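Mitochondrial association factor 1 (Toxoplasma gondii, PDB 6BXT) probably ties host mitochondria to the membrane of the parasite's vacuole, and binds ADP-ribose in a domain resembling a macrodomain. Local coordinates at residues P35-S40 against G64-T69; A46-G51 against L168-P173; A213-L218 against E253-Y258. All coordinates share one frame; numbering follows the deposited sequence.

Interaction 1 (P35-S40 against G64-T69); sequences PLYDPS and GEFADT. With APR (adenosine-5-diphosphoribose), chain D.
Leu36 sets its CD2 methyl over one face of the Phe66 ring, 3.8 Å from the ring centroid and displaced toward the rim. This CH-pi contact packs the loop between strands 19-23 and 45-51 onto helix 61-76, in an alpha/beta fold that resembles a macrodomain and holds ADP-ribose. The same Leu36 methyl lies 3.7 Å from the backbone N of Phe66, and it meets CB of Glu65 at 3.8 Å and OG1 of Thr69 at 3.9 Å, two residues one helical turn apart. Beyond CB, the Glu65 chain bends at chi2 and passes close to the adenine amino group. Tyr37 approaches Phe66 differently, at about a right angle and edge against edge. Phe66 CE1 lies in the plane of the Tyr37 ring, 3.9 Å from Tyr37 CE1, and it is 3.7 Å from Tyr37 OH. With CG beside the backbone N (chi1 -62°), the tyrosine ring reaches the rim of Phe66. Its hydroxyl is bonded to Val166 O on strand 166-171, which ties the ring's outer end to the sheet. Phe66 therefore has a methyl over its face and a tyrosine at its rim. Thr69 OG1 donates to Glu65 O at 2.7 Å, standing 48° above that carbonyl's plane, while Thr69 N gives the same oxygen its ordinary helical bond.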
loop_
_atom_site.group_PDB
_atom_site.type_symbol
_atom_site.label_atom_id
_atom_site.label_comp_id
_atom_site.label_asym_id
_atom_site.label_seq_id
_atom_site.Cartn_x
_atom_site.Cartn_y
_atom_site.Cartn_z
ATOM N N PRO A 35 -11.670 7.485 3.887
ATOM C CA PRO A 35 -11.307 6.669 5.050
ATOM C C PRO A 35 -10.487 5.441 4.664
ATOM O O PRO A 35 -10.700 4.873 3.592
ATOM C CB PRO A 35 -12.666 6.259 5.630
ATOM C CG PRO A 35 -13.618 6.378 4.496
ATOM C CD PRO A 35 -13.129 7.547 3.701
ATOM N N LEU A 36 -9.557 5.052 5.529
ATOM C CA LEU A 36 -8.720 3.883 5.288
ATOM C C LEU A 36 -9.577 2.642 5.054
ATOM O O LEU A 36 -9.362 1.899 4.097
ATOM C CB LEU A 36 -7.768 3.653 6.467
ATOM C CG LEU A 36 -6.362 4.254 6.385
ATOM C CD1 LEU A 36 -6.367 5.675 5.842
ATOM C CD2 LEU A 36 -5.712 4.214 7.763
ATOM N N TYR A 37 -10.550 2.427 5.933
ATOM C CA TYR A 37 -11.461 1.292 5.818
ATOM C C TYR A 37 -12.895 1.739 6.063
ATOM O O TYR A 37 -13.136 2.704 6.786
ATOM C CB TYR A 37 -11.072 0.185 6.804
ATOM C CG TYR A 37 -9.693 -0.386 6.555
ATOM C CD1 TYR A 37 -8.558 0.263 7.017
ATOM C CD2 TYR A 37 -9.527 -1.575 5.857
ATOM C CE1 TYR A 37 -7.296 -0.250 6.787
ATOM C CE2 TYR A 37 -8.271 -2.097 5.625
ATOM C CZ TYR A 37 -7.159 -1.431 6.091
ATOM O OH TYR A 37 -5.904 -1.949 5.861
ATOM N N ASP A 38 -13.842 1.036 5.452
ATOM C CA ASP A 38 -15.254 1.361 5.602
ATOM C C ASP A 38 -15.811 0.719 6.871
ATOM O O ASP A 38 -15.269 -0.274 7.355
ATOM C CB ASP A 38 -16.044 0.896 4.377
ATOM C CG ASP A 38 -15.564 1.546 3.092
ATOM O OD1 ASP A 38 -14.921 2.615 3.164
ATOM O OD2 ASP A 38 -15.835 0.988 2.008
ATOM N N PRO A 39 -16.894 1.289 7.422
ATOM C CA PRO A 39 -17.507 0.726 8.631
ATOM C C PRO A 39 -18.218 -0.601 8.367
ATOM O O PRO A 39 -18.085 -1.529 9.164
ATOM C CB PRO A 39 -18.501 1.813 9.058
ATOM C CG PRO A 39 -18.811 2.560 7.812
ATOM C CD PRO A 39 -17.556 2.536 6.996
ATOM N N SER A 40 -18.952 -0.680 7.260
ATOM C CA SER A 40 -19.683 -1.890 6.895
ATOM C C SER A 40 -19.415 -2.274 5.441
ATOM O O SER A 40 -20.289 -2.133 4.588
ATOM C CB SER A 40 -21.184 -1.693 7.116
ATOM O OG SER A 40 -21.478 -1.522 8.492
ATOM N N GLY A 64 0.512 7.962 9.491
ATOM C CA GLY A 64 0.047 8.330 10.815
ATOM C C GLY A 64 -1.362 7.838 11.084
ATOM O O GLY A 64 -1.697 7.480 12.214
ATOM N N GLU A 65 -2.191 7.817 10.044
ATOM C CA GLU A 65 -3.565 7.344 10.169
ATOM C C GLU A 65 -3.618 5.875 10.559
ATOM O O GLU A 65 -4.356 5.495 11.470
ATOM C CB GLU A 65 -4.329 7.556 8.861
ATOM C CG GLU A 65 -4.881 8.955 8.685
ATOM C CD GLU A 65 -5.881 9.330 9.761
ATOM O OE1 GLU A 65 -6.897 8.617 9.912
ATOM O OE2 GLU A 65 -5.642 10.334 10.464
ATOM N N PHE A 66 -2.841 5.054 9.859
ATOM C CA PHE A 66 -2.782 3.623 10.134
ATOM C C PHE A 66 -2.434 3.356 11.592
ATOM O O PHE A 66 -3.027 2.489 12.232
ATOM C CB PHE A 66 -1.757 2.942 9.223
ATOM C CG PHE A 66 -2.345 2.375 7.965
ATOM C CD1 PHE A 66 -2.899 1.107 7.959
ATOM C CD2 PHE A 66 -2.337 3.103 6.788
ATOM C CE1 PHE A 66 -3.440 0.577 6.802
ATOM C CE2 PHE A 66 -2.876 2.580 5.629
ATOM C CZ PHE A 66 -3.427 1.314 5.637
ATOM N N ALA A 67 -1.467 4.104 12.109
ATOM C CA ALA A 67 -1.067 3.970 13.502
ATOM C C ALA A 67 -2.222 4.350 14.426
ATOM O O ALA A 67 -2.603 3.570 15.297
ATOM C CB ALA A 67 0.155 4.826 13.789
ATOM N N ASP A 68 -2.780 5.541 14.226
ATOM C CA ASP A 68 -3.913 6.008 15.024
ATOM C C ASP A 68 -5.056 4.997 15.024
ATOM O O ASP A 68 -5.608 4.670 16.075
ATOM C CB ASP A 68 -4.424 7.355 14.500
ATOM C CG ASP A 68 -3.444 8.489 14.737
ATOM O OD1 ASP A 68 -2.595 8.368 15.644
ATOM O OD2 ASP A 68 -3.530 9.507 14.018
ATOM N N THR A 69 -5.398 4.506 13.837
ATOM C CA THR A 69 -6.509 3.576 13.671
ATOM C C THR A 69 -6.256 2.262 14.405
ATOM O O THR A 69 -7.136 1.752 15.100
ATOM C CB THR A 69 -6.763 3.279 12.180
ATOM O OG1 THR A 69 -6.900 4.513 11.462
ATOM C CG2 THR A 69 -8.023 2.442 11.994
HETATM N N1 APR D . -5.362 10.235 5.188
HETATM C C2 APR D . -5.548 9.854 3.905
HETATM N N3 APR D . -4.761 10.379 2.915
HETATM C C4 APR D . -3.789 11.284 3.217
HETATM C C5 APR D . -3.603 11.665 4.501
HETATM C C6 APR D . -4.397 11.138 5.498
HETATM N N6 APR D . -4.476 11.302 6.910
HETATM N N7 APR D . -2.579 12.571 4.529
HETATM C C8 APR D . -2.138 12.742 3.256
HETATM N N9 APR D . -2.884 11.947 2.426
HETATM C "C1'" APR D . -2.783 11.813 1.060
HETATM C "C2'" APR D . -1.993 12.694 0.426
HETATM O "O2'" APR D . -2.827 13.709 -0.236
HETATM C "C3'" APR D . -1.230 11.883 -0.635
HETATM O "O3'" APR D . -1.839 11.958 -1.823
HETATM O "O4'" APR D . -2.201 10.292 0.746
HETATM C "C4'" APR D . -1.226 10.381 -0.089
HETATM C "C5'" APR D . 0.069 10.081 0.624
HETATM O "O5'" APR D . 0.170 10.905 1.801
HETATM P PA APR D . 1.556 10.978 2.524
HETATM O O1A APR D . 1.792 9.705 3.320
HETATM O O2A APR D . 1.614 12.148 3.423
HETATM O O3A APR D . 2.680 11.133 1.378
HETATM P PB APR D . 3.915 10.162 1.153
HETATM O O1B APR D . 3.482 8.903 0.401
HETATM O O2B APR D . 4.951 10.925 0.327
HETATM O O5D APR D . 4.558 9.768 2.551
HETATM C C5D APR D . 5.504 10.684 3.042
HETATM O O4D APR D . 4.414 10.708 5.087
HETATM O O1D APR D . 2.931 8.888 5.730
HETATM C C1D APR D . 4.143 9.450 6.062
HETATM O O2D APR D . 5.712 8.231 7.250
HETATM C C2D APR D . 5.127 8.565 5.907
HETATM O O3D APR D . 7.306 9.416 5.802
HETATM C C3D APR D . 6.178 9.214 5.055
HETATM C C4D APR D . 5.591 10.605 4.599
#

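Interaction 2 (A46-G51 against L168-P173); sequences ATVDAG and LYTVAP. With APR (adenosine-5-diphosphoribose), chain D.
Asp49 and Tyr169 lie side by side and point the same way, the carboxylate oxygen OD2 resting 3.6 Å from ring carbon CD2. The two planes are turned 67° apart, and OD2 comes to the ring obliquely. Both first torsions put CG opposite the backbone N (chi1 -170° and -177°), which sends the two side chains out in step from neighbouring strands. Further along the ring, Gly51 CA sits over one face of Tyr169, 3.7 Å from its centroid. Having no side chain, the glycine lets the backbone itself lie against the aromatic surface. Carbon contacts dominate among Ala46, Val48, Leu168 and Thr170: Leu168 CD1 touches Ala46 CB at 3.5 Å and Val48 CG2 at 3.8 Å, and Val48 CG1 meets Thr170 CG2 at 3.6 Å.

Backbone bonds hold this arrangement in register. Thr47 O accepts from Leu168 N at 2.8 Å, Leu168 O accepts from Asp49 N, and Asp49 O accepts from Thr170 N at 3.0 Å. The bonding is that of two parallel strands inside a mixed sheet with helices on both faces, consistent with a macrodomain-like alpha/beta/alpha sandwich. Helix 61-76 packs on the Asp49 and Tyr169 face, while helix 179-201 covers Leu168 and Thr170 through Val197 and Thr189. A second shell fixes the polar ends. Tyr169 OH is hydrogen-bonded to Thr52 N, directly after strand 45-51, and to Phe56 O, a little further along the chain, bonds that would limit movement of the ring against Gly51. Thr170 OG1 is bonded to Ala146 O, and Thr47 OG1 to Leu36 O. At the carboxyl end of strand 45-51, Ala50 turns its CB toward the diphosphate of ADP-ribose, with oxygens O1B and O1A of the ligand as its neighbours.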
loop_
_atom_site.group_PDB
_atom_site.type_symbol
_atom_site.label_atom_id
_atom_site.label_comp_id
_atom_site.label_asym_id
_atom_site.label_seq_id
_atom_site.Cartn_x
_atom_site.Cartn_y
_atom_site.Cartn_z
ATOM N N ALA A 46 -7.965 -4.291 1.195
ATOM C CA ALA A 46 -6.638 -4.074 1.759
ATOM C C ALA A 46 -6.109 -2.701 1.365
ATOM O O ALA A 46 -5.777 -2.462 0.204
ATOM C CB ALA A 46 -5.677 -5.165 1.302
ATOM N N THR A 47 -6.029 -1.803 2.342
ATOM C CA THR A 47 -5.561 -0.443 2.101
ATOM C C THR A 47 -4.040 -0.387 2.163
ATOM O O THR A 47 -3.419 -1.073 2.974
ATOM C CB THR A 47 -6.154 0.547 3.121
ATOM O OG1 THR A 47 -7.584 0.519 3.039
ATOM C CG2 THR A 47 -5.668 1.965 2.854
ATOM N N VAL A 48 -3.453 0.442 1.307
ATOM C CA VAL A 48 -2.004 0.528 1.182
ATOM C C VAL A 48 -1.443 1.707 1.966
ATOM O O VAL A 48 -1.764 2.863 1.690
ATOM C CB VAL A 48 -1.584 0.660 -0.295
ATOM C CG1 VAL A 48 -0.065 0.730 -0.422
ATOM C CG2 VAL A 48 -2.134 -0.503 -1.107
ATOM N N ASP A 49 -0.583 1.402 2.931
ATOM C CA ASP A 49 0.073 2.424 3.732
ATOM C C ASP A 49 1.219 3.061 2.949
ATOM O O ASP A 49 2.137 2.373 2.495
ATOM C CB ASP A 49 0.595 1.818 5.038
ATOM C CG ASP A 49 1.073 2.867 6.024
ATOM O OD1 ASP A 49 1.322 4.020 5.615
ATOM O OD2 ASP A 49 1.211 2.527 7.217
ATOM N N ALA A 50 1.154 4.378 2.787
ATOM C CA ALA A 50 2.242 5.120 2.167
ATOM C C ALA A 50 3.413 5.188 3.139
ATOM O O ALA A 50 3.571 6.167 3.870
ATOM C CB ALA A 50 1.788 6.506 1.774
ATOM N N GLY A 51 4.226 4.135 3.143
ATOM C CA GLY A 51 5.284 3.975 4.124
ATOM C C GLY A 51 6.479 4.889 3.928
ATOM O O GLY A 51 6.524 5.690 2.995
ATOM N N LEU A 168 -1.573 -3.095 3.611
ATOM C CA LEU A 168 -0.305 -3.142 2.899
ATOM C C LEU A 168 0.553 -1.951 3.296
ATOM O O LEU A 168 0.047 -0.942 3.783
ATOM C CB LEU A 168 -0.523 -3.154 1.385
ATOM C CG LEU A 168 -1.200 -4.407 0.833
ATOM C CD1 LEU A 168 -2.567 -4.068 0.266
ATOM C CD2 LEU A 168 -0.322 -5.060 -0.221
ATOM N N TYR A 169 1.855 -2.085 3.079
ATOM C CA TYR A 169 2.819 -1.052 3.421
ATOM C C TYR A 169 3.861 -0.998 2.317
ATOM O O TYR A 169 4.455 -2.019 1.975
ATOM C CB TYR A 169 3.466 -1.352 4.777
ATOM C CG TYR A 169 4.448 -0.311 5.279
ATOM C CD1 TYR A 169 5.720 -0.201 4.731
ATOM C CD2 TYR A 169 4.114 0.537 6.324
ATOM C CE1 TYR A 169 6.621 0.741 5.197
ATOM C CE2 TYR A 169 5.010 1.478 6.800
ATOM C CZ TYR A 169 6.261 1.574 6.233
ATOM O OH TYR A 169 7.156 2.511 6.698
ATOM N N THR A 170 4.074 0.187 1.757
ATOM C CA THR A 170 5.045 0.354 0.686
ATOM C C THR A 170 5.788 1.671 0.848
ATOM O O THR A 170 5.297 2.592 1.498
ATOM C CB THR A 170 4.373 0.308 -0.705
ATOM O OG1 THR A 170 5.376 0.283 -1.727
ATOM C CG2 THR A 170 3.459 1.515 -0.911
ATOM N N VAL A 171 6.977 1.747 0.261
ATOM C CA VAL A 171 7.790 2.955 0.306
ATOM C C VAL A 171 7.898 3.538 -1.097
ATOM O O VAL A 171 8.430 2.897 -2.003
ATOM C CB VAL A 171 9.197 2.675 0.862
ATOM C CG1 VAL A 171 9.929 3.980 1.137
ATOM C CG2 VAL A 171 9.112 1.839 2.131
ATOM N N ALA A 172 7.388 4.752 -1.269
ATOM C CA ALA A 172 7.352 5.385 -2.580
ATOM C C ALA A 172 8.625 6.188 -2.836
ATOM O O ALA A 172 9.295 6.607 -1.893
ATOM C CB ALA A 172 6.127 6.278 -2.697
ATOM N N PRO A 173 8.963 6.403 -4.118
ATOM C CA PRO A 173 10.152 7.190 -4.464
ATOM C C PRO A 173 9.990 8.676 -4.157
ATOM O O PRO A 173 8.900 9.224 -4.316
ATOM C CB PRO A 173 10.298 6.961 -5.973
ATOM C CG PRO A 173 8.929 6.616 -6.440
ATOM C CD PRO A 173 8.301 5.853 -5.314
HETATM N N1 APR D . -5.362 10.235 5.188
HETATM C C2 APR D . -5.548 9.854 3.905
HETATM N N3 APR D . -4.761 10.379 2.915
HETATM C C4 APR D . -3.789 11.284 3.217
HETATM C C5 APR D . -3.603 11.665 4.501
HETATM C C6 APR D . -4.397 11.138 5.498
HETATM N N6 APR D . -4.476 11.302 6.910
HETATM N N7 APR D . -2.579 12.571 4.529
HETATM C C8 APR D . -2.138 12.742 3.256
HETATM N N9 APR D . -2.884 11.947 2.426
HETATM C "C1'" APR D . -2.783 11.813 1.060
HETATM C "C2'" APR D . -1.993 12.694 0.426
HETATM O "O2'" APR D . -2.827 13.709 -0.236
HETATM C "C3'" APR D . -1.230 11.883 -0.635
HETATM O "O3'" APR D . -1.839 11.958 -1.823
HETATM O "O4'" APR D . -2.201 10.292 0.746
HETATM C "C4'" APR D . -1.226 10.381 -0.089
HETATM C "C5'" APR D . 0.069 10.081 0.624
HETATM O "O5'" APR D . 0.170 10.905 1.801
HETATM P PA APR D . 1.556 10.978 2.524
HETATM O O1A APR D . 1.792 9.705 3.320
HETATM O O2A APR D . 1.614 12.148 3.423
HETATM O O3A APR D . 2.680 11.133 1.378
HETATM P PB APR D . 3.915 10.162 1.153
HETATM O O1B APR D . 3.482 8.903 0.401
HETATM O O2B APR D . 4.951 10.925 0.327
HETATM O O5D APR D . 4.558 9.768 2.551
HETATM C C5D APR D . 5.504 10.684 3.042
HETATM O O4D APR D . 4.414 10.708 5.087
HETATM O O1D APR D . 2.931 8.888 5.730
HETATM C C1D APR D . 4.143 9.450 6.062
HETATM O O2D APR D . 5.712 8.231 7.250
HETATM C C2D APR D . 5.127 8.565 5.907
HETATM O O3D APR D . 7.306 9.416 5.802
HETATM C C3D APR D . 6.178 9.214 5.055
HETATM C C4D APR D . 5.591 10.605 4.599
#

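Interaction 3 (A213-L218 against E253-Y258); sequences AIRLPL and ELQFMY. With APR (adenosine-5-diphosphoribose), chain D.
Gln255 OE1 accepts two bonds from one arginine: Arg215 NE donates at 3.0 Å and Arg215 NH2 at 2.9 Å. The guanidinium comes side-on. NE lies nearly along the C=O axis, whereas NH2 arrives in the carbonyl plane on a lone pair. Both bonds are bent, and the guanidinium and amide planes stand 38° apart. A turn in the arginine chain at chi3 (-57°) swings the group toward the glutamine, whose own chain runs out extended. NH1 looks elsewhere, to the carboxylate of Asp38 and to Pro35 O, so the guanidinium joins the sheet to the loop at 35-40 and its rotation is fixed by partners on two sides.

On the same side of the sheet, Met257 crosses Arg215 at about a right angle, its CG 3.5 Å from Arg215 CG. The thioether then runs alongside Pro217 and puts Met257 CE 3.7 Å from C2 of the ADP-ribose adenine, while Pro217 CB packs against the adjoining ribose. Across the sheet, Leu216 CD1 lies over the face of Phe256, 3.9 Å from CE1, and touches Leu254 CD2 at the same separation. Between the two layers the parallel backbones alternate bonds, among them Leu216 N to Gln255 O at 2.7 Å and Met257 N to Leu216 O at 2.8 Å.

These strands form a beta-alpha-beta unit with helix 230-248, which packs on Leu254 and Phe256; helix 263-271 also covers Phe256, and strands 45-51 and 19-23 flank the pair in the sheet.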
loop_
_atom_site.group_PDB
_atom_site.type_symbol
_atom_site.label_atom_id
_atom_site.label_comp_id
_atom_site.label_asym_id
_atom_site.label_seq_id
_atom_site.Cartn_x
_atom_site.Cartn_y
_atom_site.Cartn_z
ATOM N N ALA A 213 -10.069 -6.264 -3.156
ATOM C CA ALA A 213 -9.907 -4.882 -3.598
ATOM C C ALA A 213 -8.706 -4.241 -2.906
ATOM O O ALA A 213 -8.275 -4.700 -1.848
ATOM C CB ALA A 213 -11.168 -4.081 -3.328
ATOM N N ILE A 214 -8.167 -3.187 -3.515
ATOM C CA ILE A 214 -6.991 -2.500 -2.983
ATOM C C ILE A 214 -7.201 -0.990 -2.971
ATOM O O ILE A 214 -7.371 -0.370 -4.021
ATOM C CB ILE A 214 -5.724 -2.815 -3.805
ATOM C CG1 ILE A 214 -5.527 -4.327 -3.926
ATOM C CG2 ILE A 214 -4.497 -2.172 -3.160
ATOM C CD1 ILE A 214 -4.408 -4.728 -4.862
ATOM N N ARG A 215 -7.178 -0.406 -1.776
ATOM C CA ARG A 215 -7.335 1.033 -1.618
ATOM C C ARG A 215 -5.972 1.717 -1.635
ATOM O O ARG A 215 -5.205 1.612 -0.680
ATOM C CB ARG A 215 -8.078 1.348 -0.319
ATOM C CG ARG A 215 -8.538 2.795 -0.205
ATOM C CD ARG A 215 -9.728 2.935 0.730
ATOM N NE ARG A 215 -10.858 2.109 0.309
ATOM C CZ ARG A 215 -12.067 2.146 0.861
ATOM N NH1 ARG A 215 -12.325 2.978 1.862
ATOM N NH2 ARG A 215 -13.024 1.350 0.405
ATOM N N LEU A 216 -5.685 2.418 -2.729
ATOM C CA LEU A 216 -4.398 3.079 -2.918
ATOM C C LEU A 216 -4.499 4.590 -2.744
ATOM O O LEU A 216 -5.379 5.220 -3.325
ATOM C CB LEU A 216 -3.845 2.786 -4.316
ATOM C CG LEU A 216 -3.663 1.323 -4.706
ATOM C CD1 LEU A 216 -4.082 1.120 -6.148
ATOM C CD2 LEU A 216 -2.218 0.914 -4.497
ATOM N N PRO A 217 -3.597 5.181 -1.946
ATOM C CA PRO A 217 -3.442 6.633 -2.048
ATOM C C PRO A 217 -2.615 6.967 -3.279
ATOM O O PRO A 217 -2.116 6.047 -3.928
ATOM C CB PRO A 217 -2.703 7.001 -0.763
ATOM C CG PRO A 217 -1.908 5.784 -0.442
ATOM C CD PRO A 217 -2.746 4.612 -0.885
ATOM N N LEU A 218 -2.468 8.245 -3.603
ATOM C CA LEU A 218 -1.555 8.637 -4.667
ATOM C C LEU A 218 -0.142 8.642 -4.100
ATOM O O LEU A 218 0.287 9.630 -3.503
ATOM C CB LEU A 218 -1.920 10.009 -5.235
ATOM C CG LEU A 218 -1.105 10.462 -6.451
ATOM C CD1 LEU A 218 -1.406 9.593 -7.663
ATOM C CD2 LEU A 218 -1.379 11.919 -6.764
ATOM N N GLU A 253 -9.922 -5.422 -7.395
ATOM C CA GLU A 253 -10.429 -4.132 -7.843
ATOM C C GLU A 253 -9.589 -3.002 -7.263
ATOM O O GLU A 253 -9.388 -2.929 -6.052
ATOM C CB GLU A 253 -11.892 -3.971 -7.427
ATOM C CG GLU A 253 -12.540 -2.675 -7.873
ATOM C CD GLU A 253 -13.950 -2.527 -7.331
ATOM O OE1 GLU A 253 -14.120 -2.587 -6.093
ATOM O OE2 GLU A 253 -14.887 -2.361 -8.139
ATOM N N LEU A 254 -9.102 -2.120 -8.129
ATOM C CA LEU A 254 -8.286 -0.997 -7.685
ATOM C C LEU A 254 -9.169 0.168 -7.259
ATOM O O LEU A 254 -10.111 0.535 -7.961
ATOM C CB LEU A 254 -7.325 -0.549 -8.791
ATOM C CG LEU A 254 -6.260 -1.551 -9.244
ATOM C CD1 LEU A 254 -5.399 -0.939 -10.339
ATOM C CD2 LEU A 254 -5.393 -2.013 -8.080
ATOM N N GLN A 255 -8.850 0.738 -6.101
ATOM C CA GLN A 255 -9.538 1.917 -5.592
ATOM C C GLN A 255 -8.522 3.007 -5.295
ATOM O O GLN A 255 -7.539 2.768 -4.597
ATOM C CB GLN A 255 -10.333 1.587 -4.329
ATOM C CG GLN A 255 -11.435 0.563 -4.526
ATOM C CD GLN A 255 -12.111 0.194 -3.224
ATOM O OE1 GLN A 255 -11.853 0.802 -2.186
ATOM N NE2 GLN A 255 -12.982 -0.810 -3.269
ATOM N N PHE A 256 -8.760 4.198 -5.834
ATOM C CA PHE A 256 -7.872 5.331 -5.608
ATOM C C PHE A 256 -8.510 6.360 -4.684
ATOM O O PHE A 256 -9.558 6.933 -4.986
ATOM C CB PHE A 256 -7.483 5.974 -6.937
ATOM C CG PHE A 256 -6.471 5.180 -7.708
ATOM C CD1 PHE A 256 -5.128 5.244 -7.376
ATOM C CD2 PHE A 256 -6.861 4.361 -8.754
ATOM C CE1 PHE A 256 -4.192 4.511 -8.075
ATOM C CE2 PHE A 256 -5.930 3.627 -9.458
ATOM C CZ PHE A 256 -4.592 3.701 -9.118
ATOM N N MET A 257 -7.859 6.585 -3.548
ATOM C CA MET A 257 -8.334 7.535 -2.556
ATOM C C MET A 257 -8.307 8.954 -3.106
ATOM O O MET A 257 -7.683 9.217 -4.134
ATOM C CB MET A 257 -7.481 7.446 -1.291
ATOM C CG MET A 257 -7.476 6.071 -0.643
ATOM S SD MET A 257 -6.296 5.969 0.712
ATOM C CE MET A 257 -7.004 7.126 1.884
ATOM N N TYR A 258 -8.978 9.864 -2.406
ATOM C CA TYR A 258 -9.143 11.234 -2.876
ATOM C C TYR A 258 -8.042 12.177 -2.409
ATOM O O TYR A 258 -7.621 12.143 -1.253
ATOM C CB TYR A 258 -10.490 11.790 -2.416
ATOM C CG TYR A 258 -10.632 13.277 -2.653
ATOM C CD1 TYR A 258 -11.091 13.765 -3.869
ATOM C CD2 TYR A 258 -10.298 14.192 -1.663
ATOM C CE1 TYR A 258 -11.216 15.124 -4.090
ATOM C CE2 TYR A 258 -10.419 15.550 -1.875
ATOM C CZ TYR A 258 -10.878 16.011 -3.088
ATOM O OH TYR A 258 -11.003 17.365 -3.295
HETATM N N1 APR D . -5.362 10.235 5.188
HETATM C C2 APR D . -5.548 9.854 3.905
HETATM N N3 APR D . -4.761 10.379 2.915
HETATM C C4 APR D . -3.789 11.284 3.217
HETATM C C5 APR D . -3.603 11.665 4.501
HETATM C C6 APR D . -4.397 11.138 5.498
HETATM N N6 APR D . -4.476 11.302 6.910
HETATM N N7 APR D . -2.579 12.571 4.529
HETATM C C8 APR D . -2.138 12.742 3.256
HETATM N N9 APR D . -2.884 11.947 2.426
HETATM C "C1'" APR D . -2.783 11.813 1.060
HETATM C "C2'" APR D . -1.993 12.694 0.426
HETATM O "O2'" APR D . -2.827 13.709 -0.236
HETATM C "C3'" APR D . -1.230 11.883 -0.635
HETATM O "O3'" APR D . -1.839 11.958 -1.823
HETATM O "O4'" APR D . -2.201 10.292 0.746
HETATM C "C4'" APR D . -1.226 10.381 -0.089
HETATM C "C5'" APR D . 0.069 10.081 0.624
HETATM O "O5'" APR D . 0.170 10.905 1.801
HETATM P PA APR D . 1.556 10.978 2.524
HETATM O O1A APR D . 1.792 9.705 3.320
HETATM O O2A APR D . 1.614 12.148 3.423
HETATM O O3A APR D . 2.680 11.133 1.378
HETATM P PB APR D . 3.915 10.162 1.153
HETATM O O1B APR D . 3.482 8.903 0.401
HETATM O O2B APR D . 4.951 10.925 0.327
HETATM O O5D APR D . 4.558 9.768 2.551
HETATM C C5D APR D . 5.504 10.684 3.042
HETATM O O4D APR D . 4.414 10.708 5.087
HETATM O O1D APR D . 2.931 8.888 5.730
HETATM C C1D APR D . 4.143 9.450 6.062
HETATM O O2D APR D . 5.712 8.231 7.250
HETATM C C2D APR D . 5.127 8.565 5.907
HETATM O O3D APR D . 7.306 9.416 5.802
HETATM C C3D APR D . 6.178 9.214 5.055
HETATM C C4D APR D . 5.591 10.605 4.599
#

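In the fold
Interactions 2 and 3 lie next to each other in one sheet, their centres about 11 Å apart, joined where Val48 N meets Arg215 O at 2.9 Å. Interaction 1 packs over that sheet, about 13 Å from each of the others between centres. It reaches interaction 3 through the salt bridge from Asp38 OD1 to Arg215 NH1 (2.9 Å), and interaction 2 through the Phe66 ring, whose CD2 lies 3.5 Å from Asp49 CG. All three touch the bound ADP-ribose: Glu65 and Met257 border the adenine, Pro217 the adjoining ribose and Ala50 the diphosphate. Phe224 N, Val60 O and Asn63 N add hydrogen bonds to the ligand.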